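Local coordinates for protein mandalate racemase/muconate lactonizing enzyme (Unidentified, PDB 4E4U) that probably catalyses abstraction of a proton from the carbon next to a carboxylate, as members of the mandelate racemase/muconate lactonizing enzyme family of the enolase superfamily do, at residues G118-E123 against L323-P328; P112-L117 against P360-G365. All blocks are in the same frame, centred on the assembly; numbering follows the deposited sequence.

Both contacts lie along the linker that runs from helix 88-109, in the N-terminal capping domain, to strand 125-130 of the barrel, with centres about 10 Å apart on the same side of the chain's centre. In chain order the linker supplies 112-117 and then 118-123; the C-terminal partners follow as segment 323-328, on helix 314-325 and the turn after it, and then the loop segment 360-365, which follows strand 357-359, so contact 1 is nested inside contact 2. The two meet directly: Gly119 N lies 2.7 Å from Tyr114 O, a probable hydrogen bond. Together they fasten the interdomain linker to late elements of the barrel, beside a second subunit of the eight-chain assembly.

Contact 1 (G118-E123 against L323-P328); sequences GGRIHE and LATCTP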
ATOM      1  N   GLY A 118     -21.477   4.105  30.436  1.00 13.54           N
ATOM      2  CA  GLY A 118     -20.210   3.478  30.759  1.00 13.74           C
ATOM      3  C   GLY A 118     -19.789   3.681  32.197  1.00 12.41           C
ATOM      4  O   GLY A 118     -18.925   2.964  32.699  1.00 12.27           O
ATOM      5  N   GLY A 119     -20.378   4.670  32.859  1.00 12.21           N
ATOM      6  CA  GLY A 119     -20.086   4.907  34.258  1.00 12.28           C
ATOM      7  C   GLY A 119     -18.939   5.874  34.466  1.00 12.67           C
ATOM      8  O   GLY A 119     -18.039   6.005  33.625  1.00 13.27           O
ATOM      9  N   ARG A 120     -18.956   6.540  35.614  1.00 13.38           N
ATOM     10  CA  ARG A 120     -17.896   7.480  35.945  1.00 14.18           C
ATOM     11  C   ARG A 120     -16.510   6.840  35.878  1.00 13.96           C
ATOM     12  O   ARG A 120     -16.296   5.729  36.373  1.00 14.85           O
ATOM     13  CB  ARG A 120     -18.122   8.061  37.342  1.00 16.42           C
ATOM     14  CG  ARG A 120     -17.082   9.106  37.738  1.00 18.65           C
ATOM     15  CD  ARG A 120     -17.182   9.474  39.203  1.00 22.28           C
ATOM     16  NE  ARG A 120     -18.328  10.328  39.501  1.00 25.25           N
ATOM     17  CZ  ARG A 120     -18.339  11.647  39.326  1.00 26.60           C
ATOM     18  NH1 ARG A 120     -17.276  12.264  38.825  1.00 26.39           N
ATOM     19  NH2 ARG A 120     -19.415  12.353  39.645  1.00 27.18           N
ATOM     20  N   ILE A 121     -15.584   7.553  35.245  1.00 13.10           N
ATOM     21  CA  ILE A 121     -14.163   7.241  35.303  1.00 15.08           C
ATOM     22  C   ILE A 121     -13.440   8.377  36.019  1.00 16.87           C
ATOM     23  O   ILE A 121     -12.571   8.146  36.861  1.00 19.41           O
ATOM     24  CB  ILE A 121     -13.572   7.061  33.891  1.00 15.66           C
ATOM     25  CG1 ILE A 121     -14.178   5.824  33.238  1.00 15.90           C
ATOM     26  CG2 ILE A 121     -12.048   6.973  33.936  1.00 16.59           C
ATOM     27  CD1 ILE A 121     -13.837   5.677  31.787  1.00 16.75           C
ATOM     28  N   HIS A 122     -13.828   9.606  35.700  1.00 15.74           N
ATOM     29  CA  HIS A 122     -13.125  10.782  36.192  1.00 16.31           C
ATOM     30  C   HIS A 122     -13.892  11.488  37.288  1.00 17.77           C
ATOM     31  O   HIS A 122     -15.093  11.731  37.161  1.00 19.12           O
ATOM     32  CB  HIS A 122     -12.884  11.744  35.035  1.00 15.29           C
ATOM     33  CG  HIS A 122     -12.207  11.096  33.869  1.00 15.37           C
ATOM     34  ND1 HIS A 122     -10.871  10.754  33.889  1.00 16.87           N
ATOM     35  CD2 HIS A 122     -12.690  10.673  32.682  1.00 15.76           C
ATOM     36  CE1 HIS A 122     -10.555  10.170  32.746  1.00 16.91           C
ATOM     37  NE2 HIS A 122     -11.644  10.109  31.995  1.00 16.19           N
ATOM     38  N   GLU A 123     -13.195  11.816  38.368  1.00 18.35           N
ATOM     39  CA  GLU A 123     -13.788  12.614  39.426  1.00 20.07           C
ATOM     40  C   GLU A 123     -13.855  14.084  39.022  1.00 19.07           C
ATOM     41  O   GLU A 123     -14.757  14.815  39.442  1.00 20.83           O
ATOM     42  CB  GLU A 123     -13.012  12.442  40.729  1.00 23.64           C
ATOM     43  CG  GLU A 123     -13.035  11.015  41.271  1.00 28.06           C
ATOM     44  CD  GLU A 123     -14.438  10.523  41.616  1.00 31.90           C
ATOM     45  OE1 GLU A 123     -15.339  11.358  41.843  1.00 33.34           O
ATOM     46  OE2 GLU A 123     -14.635   9.291  41.667  1.00 33.88           O
ATOM     47  N   LEU A 323     -20.290  12.968  28.487  1.00 11.09           N
ATOM     48  CA  LEU A 323     -19.464  12.067  27.696  1.00 11.43           C
ATOM     49  C   LEU A 323     -18.068  11.935  28.307  1.00 11.05           C
ATOM     50  O   LEU A 323     -17.573  10.825  28.509  1.00 11.53           O
ATOM     51  CB  LEU A 323     -19.342  12.574  26.258  1.00 12.39           C
ATOM     52  CG  LEU A 323     -18.384  11.763  25.376  1.00 13.83           C
ATOM     53  CD1 LEU A 323     -18.968  10.383  25.083  1.00 15.37           C
ATOM     54  CD2 LEU A 323     -18.058  12.502  24.086  1.00 15.40           C
ATOM     55  N   ALA A 324     -17.442  13.067  28.613  1.00 11.00           N
ATOM     56  CA  ALA A 324     -16.062  13.051  29.087  1.00 11.12           C
ATOM     57  C   ALA A 324     -15.913  12.214  30.358  1.00 11.03           C
ATOM     58  O   ALA A 324     -14.937  11.486  30.518  1.00 11.42           O
ATOM     59  CB  ALA A 324     -15.577  14.465  29.324  1.00 12.02           C
ATOM     60  N   THR A 325     -16.889  12.331  31.256  1.00 11.60           N
ATOM     61  CA  THR A 325     -16.825  11.699  32.568  1.00 11.83           C
ATOM     62  C   THR A 325     -16.717  10.175  32.472  1.00 11.92           C
ATOM     63  O   THR A 325     -16.104   9.540  33.329  1.00 12.41           O
ATOM     64  CB  THR A 325     -18.031  12.141  33.430  1.00 12.46           C
ATOM     65  OG1 THR A 325     -17.969  13.561  33.596  1.00 12.64           O
ATOM     66  CG2 THR A 325     -18.017  11.483  34.805  1.00 13.34           C
ATOM     67  N   CYS A 326     -17.293   9.602  31.415  1.00 11.95           N
ATOM     68  CA  CYS A 326     -17.297   8.149  31.235  1.00 11.67           C
ATOM     69  C   CYS A 326     -16.405   7.667  30.091  1.00 11.55           C
ATOM     70  O   CYS A 326     -16.571   6.543  29.605  1.00 12.98           O
ATOM     71  CB  CYS A 326     -18.731   7.619  31.050  1.00 12.27           C
ATOM     72  SG  CYS A 326     -19.623   8.188  29.592  1.00 13.70           S
ATOM     73  N   THR A 327     -15.436   8.492  29.691  1.00 11.53           N
ATOM     74  CA  THR A 327     -14.571   8.182  28.552  1.00 11.88           C
ATOM     75  C   THR A 327     -13.146   7.873  29.012  1.00 12.17           C
ATOM     76  O   THR A 327     -12.494   8.725  29.601  1.00 13.85           O
ATOM     77  CB  THR A 327     -14.536   9.362  27.556  1.00 13.32           C
ATOM     78  OG1 THR A 327     -15.829   9.525  26.957  1.00 14.29           O
ATOM     79  CG2 THR A 327     -13.515   9.118  26.463  1.00 14.39           C
ATOM     80  N   PRO A 328     -12.652   6.657  28.733  1.00 11.38           N
ATOM     81  CA  PRO A 328     -11.322   6.297  29.237  1.00 11.82           C
ATOM     82  C   PRO A 328     -10.174   7.003  28.507  1.00 12.24           C
ATOM     83  O   PRO A 328      -9.115   7.194  29.093  1.00 16.26           O
ATOM     84  CB  PRO A 328     -11.271   4.777  29.029  1.00 12.94           C
ATOM     85  CG  PRO A 328     -12.218   4.518  27.894  1.00 13.48           C
ATOM     86  CD  PRO A 328     -13.325   5.528  28.061  1.00 12.75           C
TER
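His122 holds CG anti to its carbonyl carbon (chi1 -53°), and its ring, turned by chi2 (-73°), presents NE2 to the turn after helix 314-325, while Ile121, with CG1 likewise anti to the carbonyl carbon and CD1 extended (chi2 171°), reaches the same turn with its methyl tip. His122 NE2 donates to Thr327 O at 2.9 Å, the oxygen lying near the ring plane. At the same ring edge, CD2 comes within 3.2 Å of Ala324 O. Ile121 CG2 sits over the centre of one imidazole face, so the neighbouring residue backs the ring that makes the bond. Thr325 O is gripped by two consecutive amides: Ile121 N at 2.8 Å and His122 N at 3.3 Å. The linker thereby closes over the C-terminal part of a helix of the enolase-type barrel, just before the chain enters strand 125-130. Ile121 CD1 lies 3.4 Å from Pro328 N and also touches the proline ring at CD and CB. Gly119 O packs 3.1 Å from Cys326 CB and receives a CA-H...O contact from the same residue. Gly118 and Gly119 turn the chain with positive phi, a backbone shape suited to glycine. Thr325 CG2 rests over one face of the Arg120 guanidinium, whose NH1 donates to His122 O at 2.8 Å; Thr325 OG1 bonds back to Ile321 O within its helix. Glu71 of a second subunit packs on Ile121 and Pro328.

Contact 2 (P112-L117 against P360-G365); sequences PVYELL and PSNEPG
Pro112 opens the contact by laying its ring against two carbonyl oxygens: CG is 3.5 Å from Glu363 O and also touches Asn362 O, while its CA makes a CA-H...O contact with Gly365 O. Gly365 O is taken by the next residue, Val113, whose N donates at 3.0 Å in a nearly straight bond (163° at the hydrogen), although the donor is tilted 35° from the carbonyl plane. The methyl CG2 of Val113, beside its own backbone N, rests on the same carbonyl group, 3.5 Å from the oxygen. Gly365 also forms backbone bonds with Lys111, and Pro112 and Gly365 make a single beta bridge. This short backbone pairing ties the exit from helix 88-109 to the loop after strand 357-359, joining the capping domain to the barrel domain in the two-domain architecture of the enolase superfamily. Tyr114 follows, with CG between the backbone N and the carbonyl carbon (chi1 60°), and its ring lies across Pro112, whose CB is over the centre of one face. The phenol OH donates to Ser361 O at 2.7 Å, and that oxygen lies at the ring edge near its plane. Pro360 CB approaches CE2 obliquely at 4.2 Å, the proline crossing the tyrosine at about a right angle. Asn362 OD1 is 3.3 Å from Tyr114 OH, but the angle is too poor for a bond. An ST turn shapes the facing loop where Ser361 OG accepts from Glu363 N at 2.9 Å. Beyond Tyr114, Glu115 turns to other partners: OE1 accepts from Arg120 N, and OE2 is bonded to His69 of a second subunit.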
ATOM      1  N   PRO A 112     -27.273  10.248  36.523  1.00 13.18           N
ATOM      2  CA  PRO A 112     -26.580  11.036  35.499  1.00 12.82           C
ATOM      3  C   PRO A 112     -26.424  10.183  34.238  1.00 12.45           C
ATOM      4  O   PRO A 112     -26.285   8.951  34.329  1.00 12.60           O
ATOM      5  CB  PRO A 112     -25.197  11.279  36.111  1.00 13.91           C
ATOM      6  CG  PRO A 112     -25.389  11.113  37.587  1.00 14.67           C
ATOM      7  CD  PRO A 112     -26.444  10.047  37.724  1.00 13.85           C
ATOM      8  N   VAL A 113     -26.440  10.823  33.074  1.00 12.36           N
ATOM      9  CA  VAL A 113     -26.255  10.103  31.824  1.00 12.59           C
ATOM     10  C   VAL A 113     -24.925   9.339  31.815  1.00 12.57           C
ATOM     11  O   VAL A 113     -24.852   8.220  31.293  1.00 13.40           O
ATOM     12  CB  VAL A 113     -26.381  11.057  30.622  1.00 13.40           C
ATOM     13  CG1 VAL A 113     -25.922  10.379  29.336  1.00 14.23           C
ATOM     14  CG2 VAL A 113     -27.823  11.518  30.487  1.00 15.33           C
ATOM     15  N   TYR A 114     -23.877   9.906  32.416  1.00 12.39           N
ATOM     16  CA  TYR A 114     -22.592   9.205  32.429  1.00 12.49           C
ATOM     17  C   TYR A 114     -22.644   7.861  33.164  1.00 12.64           C
ATOM     18  O   TYR A 114     -21.800   7.003  32.917  1.00 13.77           O
ATOM     19  CB  TYR A 114     -21.422  10.082  32.927  1.00 12.94           C
ATOM     20  CG  TYR A 114     -21.552  10.639  34.335  1.00 12.24           C
ATOM     21  CD1 TYR A 114     -21.424   9.824  35.455  1.00 13.37           C
ATOM     22  CD2 TYR A 114     -21.769  12.001  34.540  1.00 13.15           C
ATOM     23  CE1 TYR A 114     -21.535  10.350  36.733  1.00 13.64           C
ATOM     24  CE2 TYR A 114     -21.879  12.531  35.805  1.00 13.70           C
ATOM     25  CZ  TYR A 114     -21.759  11.707  36.903  1.00 14.43           C
ATOM     26  OH  TYR A 114     -21.879  12.242  38.172  1.00 16.06           O
ATOM     27  N   GLU A 115     -23.629   7.666  34.044  1.00 12.26           N
ATOM     28  CA  GLU A 115     -23.780   6.372  34.711  1.00 13.16           C
ATOM     29  C   GLU A 115     -24.478   5.329  33.839  1.00 13.26           C
ATOM     30  O   GLU A 115     -24.547   4.155  34.214  1.00 14.02           O
ATOM     31  CB  GLU A 115     -24.480   6.516  36.073  1.00 14.34           C
ATOM     32  CG  GLU A 115     -23.757   7.410  37.085  1.00 15.13           C
ATOM     33  CD  GLU A 115     -22.415   6.851  37.562  1.00 15.78           C
ATOM     34  OE1 GLU A 115     -21.592   6.409  36.739  1.00 16.41           O
ATOM     35  OE2 GLU A 115     -22.168   6.862  38.783  1.00 17.49           O
ATOM     36  N   LEU A 116     -24.984   5.760  32.684  1.00 13.59           N
ATOM     37  CA  LEU A 116     -25.658   4.862  31.751  1.00 14.07           C
ATOM     38  C   LEU A 116     -24.833   4.613  30.490  1.00 14.41           C
ATOM     39  O   LEU A 116     -25.074   3.643  29.769  1.00 17.09           O
ATOM     40  CB  LEU A 116     -27.034   5.417  31.374  1.00 14.75           C
ATOM     41  CG  LEU A 116     -27.953   5.691  32.566  1.00 15.74           C
ATOM     42  CD1 LEU A 116     -29.253   6.330  32.107  1.00 16.29           C
ATOM     43  CD2 LEU A 116     -28.223   4.396  33.320  1.00 16.76           C
ATOM     44  N   LEU A 117     -23.854   5.477  30.231  1.00 13.77           N
ATOM     45  CA  LEU A 117     -23.026   5.360  29.026  1.00 14.77           C
ATOM     46  C   LEU A 117     -21.617   4.836  29.335  1.00 14.31           C
ATOM     47  O   LEU A 117     -20.669   5.093  28.591  1.00 15.36           O
ATOM     48  CB  LEU A 117     -22.949   6.702  28.286  1.00 17.68           C
ATOM     49  CG  LEU A 117     -24.136   7.050  27.376  1.00 20.71           C
ATOM     50  CD1 LEU A 117     -23.994   8.444  26.790  1.00 22.49           C
ATOM     51  CD2 LEU A 117     -24.264   6.029  26.257  1.00 22.15           C
ATOM     52  N   PRO A 360     -17.986  17.384  37.380  1.00 15.77           N
ATOM     53  CA  PRO A 360     -19.270  16.928  36.824  1.00 16.10           C
ATOM     54  C   PRO A 360     -20.407  16.927  37.838  1.00 17.47           C
ATOM     55  O   PRO A 360     -20.205  16.627  39.016  1.00 18.03           O
ATOM     56  CB  PRO A 360     -18.976  15.490  36.389  1.00 16.04           C
ATOM     57  CG  PRO A 360     -17.494  15.465  36.154  1.00 16.73           C
ATOM     58  CD  PRO A 360     -16.925  16.380  37.204  1.00 16.00           C
ATOM     59  N   SER A 361     -21.604  17.258  37.367  1.00 17.95           N
ATOM     60  CA  SER A 361     -22.802  17.189  38.193  1.00 18.96           C
ATOM     61  C   SER A 361     -23.083  15.756  38.650  1.00 18.57           C
ATOM     62  O   SER A 361     -22.745  14.800  37.952  1.00 17.99           O
ATOM     63  CB  SER A 361     -23.996  17.716  37.400  1.00 19.89           C
ATOM     64  OG  SER A 361     -25.200  17.568  38.125  1.00 19.90           O
ATOM     65  N   ASN A 362     -23.695  15.619  39.823  1.00 18.55           N
ATOM     66  CA  ASN A 362     -24.181  14.328  40.303  1.00 19.17           C
ATOM     67  C   ASN A 362     -25.689  14.189  40.109  1.00 18.63           C
ATOM     68  O   ASN A 362     -26.292  13.189  40.509  1.00 19.06           O
ATOM     69  CB  ASN A 362     -23.816  14.142  41.780  1.00 21.09           C
ATOM     70  CG  ASN A 362     -22.319  14.046  41.996  1.00 23.99           C
ATOM     71  OD1 ASN A 362     -21.624  13.326  41.278  1.00 25.44           O
ATOM     72  ND2 ASN A 362     -21.811  14.785  42.977  1.00 25.82           N
ATOM     73  N   GLU A 363     -26.294  15.193  39.483  1.00 18.36           N
ATOM     74  CA  GLU A 363     -27.737  15.207  39.274  1.00 20.02           C
ATOM     75  C   GLU A 363     -28.156  14.316  38.105  1.00 18.02           C
ATOM     76  O   GLU A 363     -27.350  14.034  37.215  1.00 18.50           O
ATOM     77  CB  GLU A 363     -28.223  16.640  39.068  1.00 23.83           C
ATOM     78  CG  GLU A 363     -28.142  17.483  40.336  1.00 27.77           C
ATOM     79  CD  GLU A 363     -28.775  16.786  41.535  1.00 32.16           C
ATOM     80  OE1 GLU A 363     -30.010  16.581  41.522  1.00 34.45           O
ATOM     81  OE2 GLU A 363     -28.037  16.433  42.481  1.00 34.00           O
ATOM     82  N   PRO A 364     -29.418  13.851  38.114  1.00 16.46           N
ATOM     83  CA  PRO A 364     -29.880  12.982  37.022  1.00 16.26           C
ATOM     84  C   PRO A 364     -29.893  13.680  35.664  1.00 15.61           C
ATOM     85  O   PRO A 364     -30.012  14.909  35.577  1.00 17.22           O
ATOM     86  CB  PRO A 364     -31.308  12.616  37.445  1.00 17.55           C
ATOM     87  CG  PRO A 364     -31.306  12.768  38.942  1.00 18.36           C
ATOM     88  CD  PRO A 364     -30.408  13.949  39.200  1.00 18.11           C
ATOM     89  N   GLY A 365     -29.766  12.890  34.604  1.00 13.87           N
ATOM     90  CA  GLY A 365     -29.800  13.430  33.256  1.00 13.80           C
ATOM     91  C   GLY A 365     -28.512  14.143  32.896  1.00 13.28           C
ATOM     92  O   GLY A 365     -27.420  13.692  33.254  1.00 13.63           O
TER